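Long-range contacts in succinate-semialdehyde dehydrogenase (Streptococcus pyogenes MGAS1882, PDB 4OGD), which probably catalyses the oxidation of succinic semialdehyde to succinate, with NADP+ as cofactor: residues K49-Q54 with A174-G179; D233-I238 with R268-D273; V250-R255 with T284-T289; Q309-V314 with H340-T345; K319-H324 with N354-Q359. All coordinates share one frame; numbering follows the deposited sequence.

Contact 1 of 5, residues K49-Q54 with A174-G179; sequences KAQLHQ and AGAEAG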
# COMPACT_ATOMS: atom_id res chain seq x y z
N LYS A 49 13.06 -18.25 -12.99
CA LYS A 49 14.22 -18.26 -12.10
C LYS A 49 15.51 -18.34 -12.90
O LYS A 49 16.46 -17.59 -12.64
CB LYS A 49 14.14 -19.42 -11.09
CG LYS A 49 13.12 -19.19 -9.99
CD LYS A 49 12.72 -20.48 -9.30
CE LYS A 49 13.91 -21.17 -8.67
NZ LYS A 49 13.49 -22.39 -7.90
N ALA A 50 15.55 -19.24 -13.86
CA ALA A 50 16.74 -19.41 -14.69
C ALA A 50 17.00 -18.16 -15.53
O ALA A 50 18.15 -17.76 -15.71
CB ALA A 50 16.59 -20.63 -15.59
N GLN A 51 15.94 -17.57 -16.06
CA GLN A 51 16.08 -16.37 -16.88
C GLN A 51 16.60 -15.19 -16.06
O GLN A 51 17.41 -14.41 -16.55
CB GLN A 51 14.74 -16.04 -17.55
CG GLN A 51 14.38 -17.02 -18.67
CD GLN A 51 12.89 -17.11 -18.91
OE1 GLN A 51 12.12 -16.31 -18.39
NE2 GLN A 51 12.47 -18.10 -19.70
N LEU A 52 16.15 -15.07 -14.82
CA LEU A 52 16.63 -14.00 -13.94
C LEU A 52 18.11 -14.19 -13.56
O LEU A 52 18.88 -13.23 -13.52
CB LEU A 52 15.75 -13.86 -12.70
CG LEU A 52 16.00 -12.63 -11.83
CD1 LEU A 52 15.89 -11.33 -12.64
CD2 LEU A 52 15.02 -12.61 -10.65
N HIS A 53 18.51 -15.43 -13.30
CA HIS A 53 19.93 -15.71 -13.15
C HIS A 53 20.71 -15.34 -14.41
O HIS A 53 21.84 -14.86 -14.31
CB HIS A 53 20.14 -17.19 -12.79
CG HIS A 53 19.89 -17.51 -11.35
ND1 HIS A 53 20.50 -16.83 -10.32
CD2 HIS A 53 19.11 -18.45 -10.77
CE1 HIS A 53 20.11 -17.34 -9.16
NE2 HIS A 53 19.26 -18.32 -9.41
N GLN A 54 20.12 -15.54 -15.59
CA GLN A 54 20.81 -15.24 -16.84
C GLN A 54 20.92 -13.73 -17.04
O GLN A 54 21.90 -13.24 -17.61
CB GLN A 54 20.12 -15.93 -18.04
CG GLN A 54 20.86 -15.77 -19.39
CD GLN A 54 22.29 -16.35 -19.37
OE1 GLN A 54 22.62 -17.18 -18.54
NE2 GLN A 54 23.12 -15.90 -20.30
N ALA A 174 18.35 -12.47 -22.17
CA ALA A 174 18.44 -13.51 -21.15
C ALA A 174 17.45 -14.65 -21.37
O ALA A 174 17.47 -15.65 -20.65
CB ALA A 174 18.24 -12.90 -19.76
N GLY A 175 16.57 -14.49 -22.36
CA GLY A 175 15.65 -15.56 -22.72
C GLY A 175 14.24 -15.42 -22.18
O GLY A 175 13.40 -16.30 -22.41
N ALA A 176 13.96 -14.33 -21.48
CA ALA A 176 12.63 -14.09 -20.94
C ALA A 176 11.66 -13.85 -22.09
O ALA A 176 12.03 -13.28 -23.11
CB ALA A 176 12.64 -12.89 -19.99
N GLU A 177 10.41 -14.30 -21.92
CA GLU A 177 9.42 -14.11 -22.97
C GLU A 177 9.15 -12.63 -23.18
O GLU A 177 9.17 -11.85 -22.22
CB GLU A 177 8.11 -14.84 -22.62
CG GLU A 177 7.06 -14.70 -23.70
CD GLU A 177 5.92 -15.69 -23.59
OE1 GLU A 177 6.09 -16.71 -22.89
OE2 GLU A 177 4.87 -15.44 -24.21
N ALA A 178 8.95 -12.24 -24.43
CA ALA A 178 8.56 -10.88 -24.76
C ALA A 178 7.36 -10.46 -23.92
O ALA A 178 6.35 -11.18 -23.84
CB ALA A 178 8.24 -10.75 -26.24
N GLY A 179 7.47 -9.31 -23.27
CA GLY A 179 6.42 -8.83 -22.40
C GLY A 179 6.80 -8.91 -20.94
O GLY A 179 6.13 -8.30 -20.10
O HOH W 1 9.69 -15.83 -19.55

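Contact 2 of 5, residues D233-I238 with R268-D273; sequences DDAFII and RFIVLD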
# COMPACT_ATOMS: atom_id res chain seq x y z
N ASP A 233 15.85 13.98 3.09
CA ASP A 233 16.72 15.05 3.57
C ASP A 233 17.40 14.50 4.82
O ASP A 233 17.23 15.02 5.93
CB ASP A 233 15.92 16.32 3.87
CG ASP A 233 16.78 17.57 3.84
OD1 ASP A 233 17.84 17.53 3.20
OD2 ASP A 233 16.37 18.59 4.44
N ASP A 234 18.14 13.41 4.62
CA ASP A 234 18.57 12.55 5.71
C ASP A 234 19.47 13.26 6.70
O ASP A 234 20.40 13.98 6.32
CB ASP A 234 19.31 11.32 5.17
CG ASP A 234 18.41 10.37 4.39
OD1 ASP A 234 17.17 10.57 4.34
OD2 ASP A 234 18.96 9.40 3.84
N ALA A 235 19.20 13.05 7.98
CA ALA A 235 20.05 13.59 9.04
C ALA A 235 21.18 12.62 9.37
O ALA A 235 20.94 11.44 9.67
CB ALA A 235 19.23 13.89 10.27
N PHE A 236 22.41 13.13 9.31
CA PHE A 236 23.62 12.40 9.67
C PHE A 236 24.01 13.02 11.02
O PHE A 236 24.51 14.15 11.06
CB PHE A 236 24.67 12.65 8.57
CG PHE A 236 25.99 11.90 8.73
CD1 PHE A 236 26.86 12.18 9.77
CD2 PHE A 236 26.39 10.99 7.75
CE1 PHE A 236 28.09 11.52 9.88
CE2 PHE A 236 27.61 10.32 7.84
CZ PHE A 236 28.46 10.59 8.90
N ILE A 237 23.74 12.29 12.10
CA ILE A 237 23.83 12.84 13.46
C ILE A 237 25.11 12.39 14.15
O ILE A 237 25.33 11.19 14.35
CB ILE A 237 22.63 12.41 14.31
CG1 ILE A 237 21.31 12.68 13.57
CG2 ILE A 237 22.65 13.13 15.66
CD1 ILE A 237 20.08 12.17 14.31
N ILE A 238 25.95 13.35 14.51
CA ILE A 238 27.23 13.07 15.14
C ILE A 238 27.09 13.19 16.66
O ILE A 238 27.00 14.30 17.19
CB ILE A 238 28.32 14.02 14.62
CG1 ILE A 238 28.40 13.93 13.10
CG2 ILE A 238 29.67 13.71 15.25
CD1 ILE A 238 29.35 14.92 12.49
N ARG A 268 21.71 16.55 5.74
CA ARG A 268 21.75 17.42 6.92
C ARG A 268 22.68 16.84 7.96
O ARG A 268 22.33 15.89 8.65
CB ARG A 268 20.35 17.62 7.53
CG ARG A 268 19.33 18.29 6.61
CD ARG A 268 17.98 18.47 7.33
NE ARG A 268 17.36 17.18 7.60
CZ ARG A 268 16.67 16.87 8.69
NH1 ARG A 268 16.49 17.77 9.65
NH2 ARG A 268 16.18 15.65 8.83
N PHE A 269 23.88 17.41 8.08
CA PHE A 269 24.78 17.01 9.14
C PHE A 269 24.36 17.72 10.41
O PHE A 269 24.27 18.94 10.43
CB PHE A 269 26.22 17.37 8.79
CG PHE A 269 26.80 16.52 7.69
CD1 PHE A 269 27.14 15.20 7.93
CD2 PHE A 269 26.99 17.05 6.42
CE1 PHE A 269 27.69 14.40 6.92
CE2 PHE A 269 27.53 16.25 5.39
CZ PHE A 269 27.88 14.93 5.65
N ILE A 270 24.08 16.96 11.46
CA ILE A 270 23.65 17.55 12.72
C ILE A 270 24.78 17.37 13.74
O ILE A 270 25.15 16.24 14.05
CB ILE A 270 22.33 16.93 13.18
CG1 ILE A 270 21.25 17.19 12.12
CG2 ILE A 270 21.90 17.51 14.51
CD1 ILE A 270 19.89 16.63 12.49
N VAL A 271 25.33 18.48 14.22
CA VAL A 271 26.54 18.45 15.03
C VAL A 271 26.37 19.25 16.32
O VAL A 271 25.73 20.30 16.32
CB VAL A 271 27.76 18.95 14.21
CG1 VAL A 271 27.60 20.40 13.83
CG2 VAL A 271 29.04 18.76 14.98
N LEU A 272 26.91 18.73 17.41
CA LEU A 272 26.83 19.40 18.70
C LEU A 272 27.71 20.66 18.73
O LEU A 272 28.74 20.71 18.06
CB LEU A 272 27.21 18.41 19.81
CG LEU A 272 26.22 17.24 19.90
CD1 LEU A 272 26.82 16.04 20.59
CD2 LEU A 272 24.97 17.69 20.63
N ASP A 273 27.29 21.67 19.49
CA ASP A 273 27.99 22.96 19.54
C ASP A 273 29.49 22.81 19.76
O ASP A 273 30.30 23.47 19.09
CB ASP A 273 27.38 23.84 20.63
CG ASP A 273 28.04 25.20 20.71
OD1 ASP A 273 27.67 26.09 19.91
OD2 ASP A 273 28.93 25.39 21.57
O HOH W 2 28.66 16.45 17.33

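Contact 3 of 5, residues V250-R255 with T284-T289; sequences VLYFSR and TKVFKT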
# COMPACT_ATOMS: atom_id res chain seq x y z
N VAL A 250 34.23 8.35 6.00
CA VAL A 250 32.97 8.13 5.30
C VAL A 250 32.36 9.40 4.72
O VAL A 250 31.39 9.33 3.95
CB VAL A 250 31.91 7.43 6.19
CG1 VAL A 250 32.52 6.22 6.90
CG2 VAL A 250 31.30 8.40 7.19
N LEU A 251 32.92 10.56 5.05
CA LEU A 251 32.26 11.82 4.69
C LEU A 251 32.12 12.09 3.19
O LEU A 251 31.07 12.54 2.74
CB LEU A 251 32.91 13.03 5.39
CG LEU A 251 32.66 13.21 6.89
CD1 LEU A 251 33.41 14.43 7.38
CD2 LEU A 251 31.17 13.35 7.23
N TYR A 252 33.18 11.82 2.42
CA TYR A 252 33.14 12.09 0.99
C TYR A 252 32.02 11.29 0.33
O TYR A 252 31.17 11.84 -0.37
CB TYR A 252 34.49 11.77 0.32
CG TYR A 252 34.61 12.37 -1.06
CD1 TYR A 252 35.26 13.58 -1.26
CD2 TYR A 252 34.05 11.74 -2.17
CE1 TYR A 252 35.37 14.14 -2.52
CE2 TYR A 252 34.14 12.30 -3.43
CZ TYR A 252 34.80 13.49 -3.60
OH TYR A 252 34.89 14.05 -4.86
N PHE A 253 32.01 9.98 0.58
CA PHE A 253 30.94 9.13 0.08
C PHE A 253 29.58 9.64 0.53
O PHE A 253 28.63 9.71 -0.27
CB PHE A 253 31.12 7.69 0.54
CG PHE A 253 29.89 6.85 0.37
CD1 PHE A 253 29.58 6.30 -0.86
CD2 PHE A 253 29.02 6.64 1.44
CE1 PHE A 253 28.43 5.54 -1.02
CE2 PHE A 253 27.87 5.89 1.28
CZ PHE A 253 27.57 5.34 0.05
N SER A 254 29.47 9.98 1.81
CA SER A 254 28.16 10.26 2.38
C SER A 254 27.41 11.40 1.72
O SER A 254 26.18 11.36 1.65
CB SER A 254 28.25 10.49 3.89
OG SER A 254 28.63 9.28 4.53
N ARG A 255 28.12 12.42 1.24
CA ARG A 255 27.45 13.55 0.60
C ARG A 255 27.75 13.71 -0.89
O ARG A 255 26.94 14.28 -1.63
CB ARG A 255 27.73 14.87 1.34
CG ARG A 255 26.85 16.04 0.87
CD ARG A 255 25.36 15.66 0.87
NE ARG A 255 24.51 16.80 0.55
CZ ARG A 255 23.56 16.80 -0.38
NH1 ARG A 255 23.32 15.71 -1.09
NH2 ARG A 255 22.84 17.90 -0.59
N THR A 284 35.06 20.71 5.23
CA THR A 284 35.77 21.54 4.27
C THR A 284 36.99 20.82 3.69
O THR A 284 37.22 20.82 2.48
CB THR A 284 36.20 22.88 4.91
OG1 THR A 284 35.03 23.62 5.28
CG2 THR A 284 37.03 23.70 3.92
N LYS A 285 37.77 20.19 4.57
CA LYS A 285 38.94 19.43 4.16
C LYS A 285 38.56 18.34 3.17
O LYS A 285 39.19 18.17 2.12
CB LYS A 285 39.61 18.80 5.39
CG LYS A 285 40.79 17.89 5.07
CD LYS A 285 41.22 17.12 6.30
CE LYS A 285 42.41 16.22 6.03
NZ LYS A 285 42.64 15.31 7.19
N VAL A 286 37.51 17.60 3.51
CA VAL A 286 37.05 16.49 2.67
C VAL A 286 36.55 16.97 1.30
O VAL A 286 36.88 16.40 0.26
CB VAL A 286 35.94 15.69 3.40
CG1 VAL A 286 35.21 14.77 2.44
CG2 VAL A 286 36.54 14.89 4.56
N PHE A 287 35.74 18.03 1.32
CA PHE A 287 35.18 18.60 0.11
C PHE A 287 36.26 19.15 -0.82
O PHE A 287 36.11 19.13 -2.04
CB PHE A 287 34.13 19.66 0.46
CG PHE A 287 32.73 19.10 0.65
CD1 PHE A 287 32.54 17.90 1.31
CD2 PHE A 287 31.63 19.79 0.17
CE1 PHE A 287 31.24 17.38 1.49
CE2 PHE A 287 30.34 19.29 0.34
CZ PHE A 287 30.15 18.09 1.00
N LYS A 288 37.37 19.62 -0.24
CA LYS A 288 38.48 20.15 -1.02
C LYS A 288 39.18 19.10 -1.86
O LYS A 288 39.84 19.42 -2.85
CB LYS A 288 39.50 20.84 -0.11
CG LYS A 288 39.15 22.28 0.21
CD LYS A 288 40.07 22.83 1.28
CE LYS A 288 39.83 24.31 1.51
NZ LYS A 288 40.73 24.84 2.58
N THR A 289 39.03 17.84 -1.47
CA THR A 289 39.70 16.75 -2.17
C THR A 289 39.02 16.36 -3.48
O THR A 289 39.57 15.60 -4.26
CB THR A 289 39.83 15.49 -1.29
OG1 THR A 289 38.54 14.90 -1.07
CG2 THR A 289 40.47 15.83 0.04

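Contact 4 of 5, residues Q309-V314 with H340-T345; sequences QAKADV and HFVMPT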
# COMPACT_ATOMS: atom_id res chain seq x y z
N GLN A 309 19.17 21.62 -16.34
CA GLN A 309 18.15 22.03 -15.38
C GLN A 309 18.51 21.62 -13.96
O GLN A 309 18.32 22.39 -13.02
CB GLN A 309 16.77 21.49 -15.75
CG GLN A 309 15.65 22.11 -14.92
CD GLN A 309 15.54 23.61 -15.14
OE1 GLN A 309 15.38 24.08 -16.27
NE2 GLN A 309 15.65 24.38 -14.06
N ALA A 310 19.04 20.41 -13.79
CA ALA A 310 19.46 19.95 -12.47
C ALA A 310 20.50 20.90 -11.88
O ALA A 310 20.42 21.28 -10.70
CB ALA A 310 19.99 18.52 -12.53
N LYS A 311 21.47 21.29 -12.70
CA LYS A 311 22.49 22.24 -12.27
C LYS A 311 21.89 23.59 -11.90
O LYS A 311 22.20 24.15 -10.84
CB LYS A 311 23.58 22.40 -13.34
CG LYS A 311 24.51 23.60 -13.12
CD LYS A 311 25.72 23.55 -14.04
CE LYS A 311 26.56 24.83 -13.91
NZ LYS A 311 27.83 24.75 -14.72
N ALA A 312 21.02 24.12 -12.76
CA ALA A 312 20.36 25.39 -12.49
C ALA A 312 19.59 25.35 -11.18
O ALA A 312 19.69 26.27 -10.36
CB ALA A 312 19.45 25.78 -13.64
N ASP A 313 18.83 24.28 -10.99
CA ASP A 313 18.03 24.13 -9.77
C ASP A 313 18.90 24.10 -8.51
O ASP A 313 18.56 24.73 -7.50
CB ASP A 313 17.17 22.86 -9.85
CG ASP A 313 16.08 22.96 -10.89
OD1 ASP A 313 15.80 24.08 -11.38
OD2 ASP A 313 15.48 21.92 -11.22
N VAL A 314 20.01 23.36 -8.56
CA VAL A 314 20.91 23.30 -7.42
C VAL A 314 21.55 24.66 -7.13
O VAL A 314 21.63 25.09 -5.99
CB VAL A 314 22.00 22.21 -7.58
CG1 VAL A 314 23.08 22.37 -6.52
CG2 VAL A 314 21.38 20.83 -7.48
N HIS A 340 27.56 19.82 -16.98
CA HIS A 340 26.69 20.40 -15.96
C HIS A 340 27.29 20.35 -14.55
O HIS A 340 26.67 19.82 -13.62
CB HIS A 340 25.33 19.71 -15.99
CG HIS A 340 24.78 19.55 -17.37
ND1 HIS A 340 24.59 20.63 -18.22
CD2 HIS A 340 24.39 18.45 -18.06
CE1 HIS A 340 24.10 20.19 -19.37
NE2 HIS A 340 23.97 18.88 -19.30
N PHE A 341 28.48 20.92 -14.38
CA PHE A 341 29.21 20.82 -13.12
C PHE A 341 28.79 21.83 -12.04
O PHE A 341 28.58 23.01 -12.32
CB PHE A 341 30.71 20.95 -13.37
CG PHE A 341 31.33 19.74 -14.02
CD1 PHE A 341 31.66 18.63 -13.26
CD2 PHE A 341 31.59 19.72 -15.38
CE1 PHE A 341 32.23 17.52 -13.84
CE2 PHE A 341 32.16 18.61 -15.98
CZ PHE A 341 32.48 17.50 -15.21
N VAL A 342 28.70 21.34 -10.81
CA VAL A 342 28.52 22.17 -9.63
C VAL A 342 29.62 21.78 -8.65
O VAL A 342 29.82 20.60 -8.37
CB VAL A 342 27.12 21.93 -8.99
CG1 VAL A 342 26.98 22.69 -7.66
CG2 VAL A 342 26.02 22.34 -9.95
N MET A 343 30.37 22.76 -8.14
CA MET A 343 31.44 22.41 -7.21
C MET A 343 30.87 22.09 -5.83
O MET A 343 29.81 22.60 -5.46
CB MET A 343 32.50 23.52 -7.11
CG MET A 343 32.24 24.58 -6.07
SD MET A 343 33.66 25.69 -5.90
CE MET A 343 34.71 24.74 -4.80
N PRO A 344 31.56 21.21 -5.08
CA PRO A 344 31.14 20.90 -3.71
C PRO A 344 31.04 22.20 -2.92
O PRO A 344 31.95 23.03 -2.95
CB PRO A 344 32.29 20.03 -3.19
CG PRO A 344 32.84 19.39 -4.43
CD PRO A 344 32.76 20.46 -5.47
N THR A 345 29.92 22.38 -2.23
CA THR A 345 29.62 23.64 -1.58
C THR A 345 29.10 23.31 -0.19
O THR A 345 28.37 22.33 -0.04
CB THR A 345 28.55 24.40 -2.38
OG1 THR A 345 29.04 24.66 -3.71
CG2 THR A 345 28.18 25.72 -1.71

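Contact 5 of 5, residues K319-H324 with N354-Q359; sequences KLALDH and NPIYYQ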
# COMPACT_ATOMS: atom_id res chain seq x y z
N LYS A 319 21.72 29.73 -3.84
CA LYS A 319 21.46 31.17 -3.84
C LYS A 319 20.31 31.53 -2.90
O LYS A 319 20.40 32.50 -2.14
CB LYS A 319 21.18 31.68 -5.25
CG LYS A 319 20.84 33.17 -5.29
CD LYS A 319 21.01 33.76 -6.68
CE LYS A 319 21.02 35.28 -6.62
NZ LYS A 319 19.81 35.80 -5.93
N LEU A 320 19.24 30.75 -2.97
CA LEU A 320 18.09 30.93 -2.09
C LEU A 320 18.52 30.85 -0.63
O LEU A 320 18.08 31.64 0.21
CB LEU A 320 17.01 29.88 -2.38
CG LEU A 320 15.70 30.05 -1.61
CD1 LEU A 320 15.01 31.35 -2.02
CD2 LEU A 320 14.77 28.86 -1.82
N ALA A 321 19.37 29.88 -0.32
CA ALA A 321 19.87 29.71 1.05
C ALA A 321 20.59 30.97 1.53
O ALA A 321 20.35 31.44 2.64
CB ALA A 321 20.81 28.51 1.13
N LEU A 322 21.48 31.49 0.69
CA LEU A 322 22.27 32.66 1.06
C LEU A 322 21.42 33.93 1.12
O LEU A 322 21.63 34.78 1.98
CB LEU A 322 23.44 32.84 0.09
CG LEU A 322 24.36 31.62 -0.02
CD1 LEU A 322 25.45 31.85 -1.05
CD2 LEU A 322 24.96 31.26 1.33
N ASP A 323 20.47 34.04 0.19
CA ASP A 323 19.58 35.20 0.16
C ASP A 323 18.71 35.26 1.41
O ASP A 323 18.21 36.32 1.79
CB ASP A 323 18.70 35.18 -1.09
CG ASP A 323 19.47 35.55 -2.36
OD1 ASP A 323 20.67 35.87 -2.26
OD2 ASP A 323 18.85 35.52 -3.45
N HIS A 324 18.52 34.11 2.06
CA HIS A 324 17.72 34.06 3.28
C HIS A 324 18.55 33.92 4.55
O HIS A 324 18.03 33.53 5.60
CB HIS A 324 16.67 32.95 3.18
CG HIS A 324 15.53 33.29 2.27
ND1 HIS A 324 14.32 33.77 2.74
CD2 HIS A 324 15.42 33.24 0.92
CE1 HIS A 324 13.52 33.99 1.72
NE2 HIS A 324 14.16 33.68 0.60
N ASN A 354 14.24 30.07 6.83
CA ASN A 354 14.97 29.90 5.57
C ASN A 354 14.39 28.69 4.86
O ASN A 354 14.39 27.59 5.42
CB ASN A 354 16.46 29.70 5.87
CG ASN A 354 17.33 29.77 4.63
OD1 ASN A 354 16.97 29.27 3.56
ND2 ASN A 354 18.50 30.39 4.76
N PRO A 355 13.88 28.87 3.64
CA PRO A 355 13.23 27.76 2.93
C PRO A 355 14.11 26.52 2.81
O PRO A 355 13.61 25.40 2.89
CB PRO A 355 12.97 28.35 1.54
CG PRO A 355 12.86 29.81 1.77
CD PRO A 355 13.84 30.12 2.87
N ILE A 356 15.42 26.73 2.65
CA ILE A 356 16.35 25.63 2.46
C ILE A 356 16.51 24.75 3.73
O ILE A 356 16.92 23.59 3.65
CB ILE A 356 17.71 26.15 1.88
CG1 ILE A 356 17.47 26.76 0.49
CG2 ILE A 356 18.76 25.05 1.79
CD1 ILE A 356 16.85 25.78 -0.52
N TYR A 357 16.13 25.28 4.90
CA TYR A 357 16.11 24.49 6.13
C TYR A 357 15.34 23.19 5.94
O TYR A 357 15.70 22.16 6.53
CB TYR A 357 15.47 25.30 7.27
CG TYR A 357 15.67 24.74 8.67
CD1 TYR A 357 14.83 23.76 9.19
CD2 TYR A 357 16.68 25.23 9.49
CE1 TYR A 357 15.01 23.27 10.48
CE2 TYR A 357 16.87 24.75 10.78
CZ TYR A 357 16.03 23.76 11.26
OH TYR A 357 16.24 23.30 12.55
N TYR A 358 14.31 23.23 5.10
CA TYR A 358 13.41 22.10 4.93
C TYR A 358 13.40 21.50 3.52
O TYR A 358 12.58 20.63 3.24
CB TYR A 358 11.97 22.50 5.30
CG TYR A 358 11.79 22.86 6.76
CD1 TYR A 358 11.78 21.87 7.73
CD2 TYR A 358 11.63 24.18 7.16
CE1 TYR A 358 11.62 22.19 9.07
CE2 TYR A 358 11.47 24.51 8.49
CZ TYR A 358 11.46 23.51 9.44
OH TYR A 358 11.30 23.83 10.77
N GLN A 359 14.29 21.96 2.64
CA GLN A 359 14.29 21.49 1.25
C GLN A 359 15.41 20.51 0.95
O GLN A 359 16.53 20.69 1.43
CB GLN A 359 14.45 22.67 0.28
CG GLN A 359 13.24 23.56 0.17
CD GLN A 359 13.34 24.53 -1.00
OE1 GLN A 359 14.06 24.29 -1.97
NE2 GLN A 359 12.61 25.63 -0.90

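Contact 1 of 5, residues K49-Q54 with A174-G179
A single water ties the side chain of Gln51 to the backbone of Glu177: it donates to Gln51 OE1 at 2.7 Å and accepts from Glu177 N at 2.9 Å. No direct hydrogen bond links the helical turn 49-54 to the loop 174-179. In Gln51, CG anti to the carbonyl carbon (chi1 -71°) and an extended chain beyond bring the amide to Gly175 and Ala176. Its OE1 rests against Ala176 CA at 3.4 Å, while NE2 is equally near Gly175 O but at too poor an angle to bond. One turn on, Gln54 CG sits against Ala174 O at 3.6 Å, and the methyl of Ala174 touches both that CG and Gln51 O. Gly175, with positive phi, closes helix 161-173 in a Schellman motif. Glu177 sends its carboxylate elsewhere, to Lys38 on helix 22-41, and Phe146 of helix 136-148 backs both Gln51 and Ala176. Helix 45-61 is thereby laid against the turn that leads into edge strand 181-183 of the Rossmann-type sheet. With one water-mediated link and otherwise van der Waals contact, the join rests on fit more than on polar bonding.

Contact 2 of 5, residues D233-I238 with R268-D273
Phe236 and Phe269 leave neighbouring parallel strands side by side, pointing the same way, yet their rings are not stacked flat. Phe236 CG lies anti to its backbone N (chi1 -176°), whereas Phe269 CG lies anti to its carbonyl carbon. The planes stand 62° apart with centroids 5.0 Å apart, an edge-to-face (T-shaped) pair in which the edge of Phe269 meets the face of Phe236. Phe269 CE1 is the leading atom, 3.5 Å from Phe236 CG and displaced toward the rim of that ring. Leu247 and Leu251 of helix 244-256 pack on the two phenylalanines.

On the opposite face, with Ala235 and Ile270, Arg268 crosses the side chain of Asp233, from the loop before the strand, at about a right angle. The guanidinium takes Asp233 O in its own plane, through a nearly straight bond from NE of 2.7 Å (163°) and a weak one from NH2. Asp233 OD2 lies 3.6 Å from Arg268 NE but well out of the guanidinium plane, so this salt bridge is one of charge alone. Over the guanidinium sits Ala235 CB, which Ile270 CD1 also touches at 3.6 Å.

Within the sheet, four backbone bonds, such as Phe236 N to Arg268 O, join the outer strands of the beta-alpha-beta unit 235-238, 244-256, 268-272. Arg268 NH1 and NH2 reach Val380 O and Ala381 O, so this buried cation is satisfied largely by carbonyl oxygens, with Asp233 probably supplying balancing charge.

Contact 3 of 5, residues V250-R255 with T284-T289
Val286 turns CG1 anti to its backbone N (chi1 166°) and thereby drives that methyl against the helix turn at Tyr252, 3.6 Å from Tyr252 N and 3.7 Å from Tyr252 CB. Tyr252 answers with CG anti to its own N (chi1 -165°), which directs CG toward the last turn of the opposing helix segment. There the CD1 edge of the ring meets Val286 O, nearly in the ring plane, at 3.6 Å, and Thr289 OG1 passes CD1 at 3.5 Å. Thr289 holds OG1 between its backbone N and carbonyl carbon, the crowded position, from where it bonds Val286 O at 2.6 Å in the carbonyl plane. Thr289 N gives that oxygen a second bond, leaving it doubly gripped beside the tyrosine. The tyrosine OH hydrogen-bonds Thr301 O.

On the next turn the aliphatic root of Arg255 does the packing: its CG touches the edge of the Phe287 ring at CZ, 3.9 Å away, before the guanidinium leads off to Ser265, Val365 and Ile361.

The helix segments cross at -70° with axes 9.4 Å apart; no hydrogen bond joins the two segments, though Lys285 forms a salt bridge with Glu248 of helix 244-256. Both helices, 244-256 and 276-288, lie on the sheet face that carries Phe236 and Phe269, as successive helices do in the Rossmann-like alpha/beta catalytic domain of aldehyde dehydrogenases.

Contact 4 of 5, residues Q309-V314 with H340-T345
Lys311 lies across the backbone of His340 and Phe341, where helix 308-323 packs on the loop that enters strand 345-348 in the alpha/beta catalytic domain of this aldehyde dehydrogenase. Most of the touching is apolar. With CG anti to the backbone N (chi1 167°) and every later torsion also extended, the lysine presents its methylenes one after another: CB faces His340 CB, CG meets Val342 CG2 at 3.7 Å, and CD rests on the backbone of His340. The Lys311 chain and the Val342 side chain pass alongside, running in opposite senses. One turn along the helix, Val314 CG1 reaches the second methyl of Val342, CG1, at 4.1 Å, so that one valine in the loop serves both helix residues.

Polar contact is slighter. Lys311 NZ gives a weak hydrogen bond to Phe341 O, and the helix surface is otherwise braced within itself by Gln309 NE2, which bonds Asp313 OD1 at 2.7 Å. The loop is also pinned from outside: His340 makes backbone bonds to Pro8, near the N terminus, and to Leu305, and its side chain touches Asn11. At the tip of the lysine, Phe341 O lies 3.1 Å from Lys311 CE as well as from Lys311 NZ.

Contact 5 of 5, residues K319-H324 with N354-Q359
Leu320 pushes its CD2 methyl into a shallow hollow formed by Pro355 and Ile356, on the 3-10 turn 355-357 that an Asx turn at Asn354 opens. The contact belongs to the alpha/beta catalytic domain, where the end of helix 308-323 meets the loop between strands 345-348 and 365-371. The methyl lies 3.8 Å from Pro355 CB and 3.9 Å from Ile356 CD1, with the amide NE2 of Gln359 also near it; Gln359 OE1 itself is held by Gln317.

The next bump comes from the loop. Ile356 sets CG1 against the helix at Ala321, 3.8 Å from that residue's CB, and the small alanine lets the branch settle close to the backbone. Ile347 of strand 345-348 touches both residues from the sheet side.

Pro355 also meets His324. It crosses His324 at about a right angle, and its CD stands 3.6 Å above the plane of the imidazole, nearer the rim at CG and ND1 than the centre, in a CH-pi contact. Asn354, next to the proline, has CG anti to the backbone N (chi1 -169°), and its amide rests against His324 CB.

That amide works at both ends. Its OD1 accepts from Ile356 N at 3.1 Å, closing the Asx turn. Its ND2 donates to Ala321 O at 3.0 Å and 155°, in the carbonyl plane and on a lone pair, and the same oxygen also takes His324 N.

Overall arrangement
From the N terminus, contact 1 comes first: it closes a loop of 119 residues within the Rossmann-type coenzyme domain, and lies across the centre of the chain from the other four, about 39 to 48 Å away between centres. Contacts 2 and 3 then cross, their segments alternating as strand, helix, strand, helix, and they touch where Phe236 meets Ser254. Contacts 4 and 5 cross likewise, both hung on helix 308-323, and fasten the loops before and after strand 345-348. Links run between the pairs as well: Phe287 of contact 3 packs on Pro344 of contact 4, and Asp233 of contact 2 lies against the backbone of Gln359 in contact 5.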